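Homocitrate synthase (PDB 6KTQ) catalyses the aldol-type condensation of 2-oxoglutarate with acetyl-CoA to homocitrate, the first step of lysine biosynthesis through the alpha-aminoadipate pathway. Local coordinates at residues Tyr128-Thr133 with Arg148-Thr153. Numbering follows the deposited sequence.
Sequences YGISDT and RSIAET. With COA (coenzyme A), chain E.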
loop_
_atom_site.group_PDB
_atom_site.type_symbol
_atom_site.label_atom_id
_atom_site.label_comp_id
_atom_site.label_asym_id
_atom_site.label_seq_id
_atom_site.Cartn_x
_atom_site.Cartn_y
_atom_site.Cartn_z
ATOM N N TYR A 128 19.992 10.970 -19.147
ATOM C CA TYR A 128 21.098 11.767 -18.638
ATOM C C TYR A 128 21.469 11.240 -17.277
ATOM O O TYR A 128 20.609 10.805 -16.511
ATOM C CB TYR A 128 20.705 13.257 -18.541
ATOM C CG TYR A 128 21.838 14.253 -18.687
ATOM C CD1 TYR A 128 22.216 14.737 -19.945
ATOM C CD2 TYR A 128 22.506 14.752 -17.572
ATOM C CE1 TYR A 128 23.259 15.669 -20.075
ATOM C CE2 TYR A 128 23.545 15.674 -17.691
ATOM C CZ TYR A 128 23.912 16.129 -18.935
ATOM O OH TYR A 128 24.945 17.026 -19.034
ATOM N N GLY A 129 22.752 11.336 -16.963
ATOM C CA GLY A 129 23.301 10.798 -15.738
ATOM C C GLY A 129 23.184 11.856 -14.672
ATOM O O GLY A 129 23.746 12.924 -14.822
ATOM N N ILE A 130 22.473 11.560 -13.585
ATOM C CA ILE A 130 22.205 12.587 -12.583
ATOM C C ILE A 130 22.798 12.337 -11.198
ATOM O O ILE A 130 22.532 13.100 -10.247
ATOM C CB ILE A 130 20.714 12.952 -12.551
ATOM C CG1 ILE A 130 19.797 11.743 -12.451
ATOM C CG2 ILE A 130 20.344 13.691 -13.815
ATOM C CD1 ILE A 130 19.961 10.981 -11.168
ATOM N N SER A 131 23.665 11.327 -11.090
ATOM C CA SER A 131 24.459 11.158 -9.900
ATOM C C SER A 131 25.632 12.079 -9.989
ATOM O O SER A 131 25.991 12.523 -11.082
ATOM C CB SER A 131 25.008 9.723 -9.815
ATOM O OG SER A 131 25.850 9.457 -10.924
ATOM N N ASP A 132 26.274 12.315 -8.854
ATOM C CA ASP A 132 27.439 13.174 -8.817
ATOM C C ASP A 132 28.630 12.629 -9.614
ATOM O O ASP A 132 29.313 13.426 -10.274
ATOM C CB ASP A 132 27.882 13.460 -7.379
ATOM C CG ASP A 132 26.844 14.270 -6.571
ATOM O OD1 ASP A 132 25.833 14.782 -7.101
ATOM O OD2 ASP A 132 27.056 14.377 -5.358
ATOM N N THR A 133 28.909 11.314 -9.574
ATOM C CA THR A 133 29.976 10.783 -10.417
ATOM C C THR A 133 29.630 10.994 -11.892
ATOM O O THR A 133 30.489 11.361 -12.669
ATOM C CB THR A 133 30.345 9.277 -10.182
ATOM O OG1 THR A 133 29.267 8.421 -10.609
ATOM C CG2 THR A 133 30.685 9.015 -8.728
ATOM N N ARG A 148 19.241 22.604 -16.627
ATOM C CA ARG A 148 18.959 23.388 -17.834
ATOM C C ARG A 148 19.019 22.541 -19.097
ATOM O O ARG A 148 18.122 22.626 -19.928
ATOM C CB ARG A 148 19.928 24.576 -17.956
ATOM C CG ARG A 148 19.594 25.757 -17.040
ATOM C CD ARG A 148 20.556 26.941 -17.217
ATOM N NE ARG A 148 21.653 26.900 -16.239
ATOM C CZ ARG A 148 22.960 26.830 -16.519
ATOM N NH1 ARG A 148 23.411 26.813 -17.775
ATOM N NH2 ARG A 148 23.835 26.785 -15.519
ATOM N N SER A 149 20.063 21.722 -19.246
ATOM C CA SER A 149 20.214 20.900 -20.460
ATOM C C SER A 149 19.038 19.964 -20.600
ATOM O O SER A 149 18.457 19.809 -21.676
ATOM C CB SER A 149 21.485 20.058 -20.443
ATOM O OG SER A 149 22.627 20.804 -20.103
ATOM N N ILE A 150 18.663 19.356 -19.484
ATOM C CA ILE A 150 17.564 18.398 -19.471
ATOM C C ILE A 150 16.238 19.090 -19.790
ATOM O O ILE A 150 15.478 18.630 -20.660
ATOM C CB ILE A 150 17.570 17.643 -18.120
ATOM C CG1 ILE A 150 18.710 16.623 -18.137
ATOM C CG2 ILE A 150 16.267 16.964 -17.845
ATOM C CD1 ILE A 150 19.226 16.290 -16.764
ATOM N N ALA A 151 15.967 20.209 -19.118
ATOM C CA ALA A 151 14.760 20.973 -19.445
ATOM C C ALA A 151 14.710 21.332 -20.928
ATOM O O ALA A 151 13.694 21.129 -21.581
ATOM C CB ALA A 151 14.662 22.234 -18.601
ATOM N N GLU A 152 15.803 21.855 -21.464
ATOM C CA GLU A 152 15.791 22.307 -22.867
ATOM C C GLU A 152 15.547 21.153 -23.823
ATOM O O GLU A 152 14.720 21.236 -24.743
ATOM C CB GLU A 152 17.099 23.014 -23.213
ATOM C CG GLU A 152 17.205 24.360 -22.518
ATOM C CD GLU A 152 18.531 25.069 -22.738
ATOM O OE1 GLU A 152 18.688 26.169 -22.157
ATOM O OE2 GLU A 152 19.400 24.537 -23.480
ATOM N N THR A 153 16.255 20.050 -23.598
ATOM C CA THR A 153 16.164 18.930 -24.513
ATOM C C THR A 153 14.838 18.250 -24.398
ATOM O O THR A 153 14.261 17.883 -25.408
ATOM C CB THR A 153 17.320 17.931 -24.332
ATOM O OG1 THR A 153 17.472 17.606 -22.952
ATOM C CG2 THR A 153 18.604 18.545 -24.822
HETATM N N1A COA E . 23.491 13.573 -23.213
HETATM C C2A COA E . 24.402 14.329 -23.886
HETATM N N3A COA E . 25.700 13.947 -24.079
HETATM C C4A COA E . 26.164 12.788 -23.575
HETATM C C5A COA E . 25.241 11.917 -22.844
HETATM C C6A COA E . 23.850 12.387 -22.674
HETATM N N6A COA E . 22.976 11.616 -22.000
HETATM N N7A COA E . 25.946 10.832 -22.474
HETATM C C8A COA E . 27.226 10.995 -22.921
HETATM N N9A COA E . 27.342 12.163 -23.563
HETATM C C1B COA E . 28.519 12.666 -24.286
HETATM C C2B COA E . 29.800 12.734 -23.500
HETATM O O2B COA E . 29.894 13.881 -22.677
HETATM C C3B COA E . 30.780 12.762 -24.650
HETATM O O3B COA E . 30.787 13.978 -25.365
HETATM P P3B COA E . 32.176 14.546 -25.927
HETATM O O7A COA E . 31.851 15.993 -26.006
HETATM O O8A COA E . 32.322 13.818 -27.247
HETATM O O9A COA E . 33.218 14.186 -24.921
HETATM C C4B COA E . 30.240 11.711 -25.584
HETATM O O4B COA E . 28.809 11.744 -25.359
HETATM C C5B COA E . 31.082 10.526 -25.130
HETATM O O5B COA E . 31.020 9.413 -25.919
HETATM P P1A COA E . 31.819 8.982 -27.245
HETATM O O1A COA E . 31.154 7.655 -27.232
HETATM O O2A COA E . 33.320 9.085 -27.190
HETATM O O3A COA E . 31.190 10.028 -28.296
HETATM P P2A COA E . 30.975 9.834 -29.852
HETATM O O4A COA E . 32.249 9.322 -30.472
HETATM O O5A COA E . 30.299 11.081 -30.351
HETATM O O6A COA E . 29.850 8.710 -29.979
HETATM C CBP COA E . 27.684 7.684 -29.683
HETATM C CCP COA E . 28.552 8.914 -29.399
HETATM C CDP COA E . 26.292 7.838 -29.051
HETATM C CEP COA E . 27.519 7.540 -31.202
HETATM C CAP COA E . 28.442 6.468 -29.142
HETATM O OAP COA E . 28.871 6.636 -27.784
HETATM C C9P COA E . 27.599 5.237 -29.220
HETATM O O9P COA E . 27.349 4.770 -30.307
HETATM N N8P COA E . 27.170 4.753 -28.052
HETATM C C7P COA E . 26.346 3.567 -27.914
HETATM C C6P COA E . 25.003 3.920 -27.258
HETATM C C5P COA E . 25.234 4.342 -25.821
HETATM O O5P COA E . 26.363 4.697 -25.454
HETATM N N4P COA E . 24.166 4.324 -25.010
HETATM C C3P COA E . 24.282 4.804 -23.634
HETATM C C2P COA E . 23.105 4.460 -22.739
HETATM S S1P COA E . 23.397 5.367 -21.189
HETATM O O HOH W 1 24.594 19.889 -18.482
#
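Apolar contact between Tyr128 and Ile150 carries most of this interface. Ile150 CD1 approaches Tyr128 CD2 to 3.7 Å and meets the ring obliquely, while Ile150 CG1 lies 3.9 Å from Tyr128 CB, at the root of the same side chain. From the loop after the strand, Ile130 adds its CG2 branch, 4.1 Å from Ile150 CD1; its CG1 branch leads away from the helix. These contacts pack the end of strand 123-129 against helix 143-159, whose chain continues into the neighbouring parallel strand 163-169: a beta-alpha-beta crossover of the TIM-barrel catalytic domain, with Phe166 of that strand touching both Tyr128 and Ile150.

Polar linkage is water-mediated. One water lies 2.9 Å from Tyr128 OH and 2.7 Å from Ser149 OG, bridging ring and helix.

Ligand contact uses the same ring. Tyr128 brings CD1 within 3.7 Å of N1A of the coenzyme A adenine, again obliquely, a placement set by a chi1 of -152° that turns CG away from the backbone N; the ring also stacks with His139. Replacing Tyr128 with alanine removes the ring that lies between Ile150 and the adenine, which is likely to open a gap there and leave the bridging water without its phenolic partner.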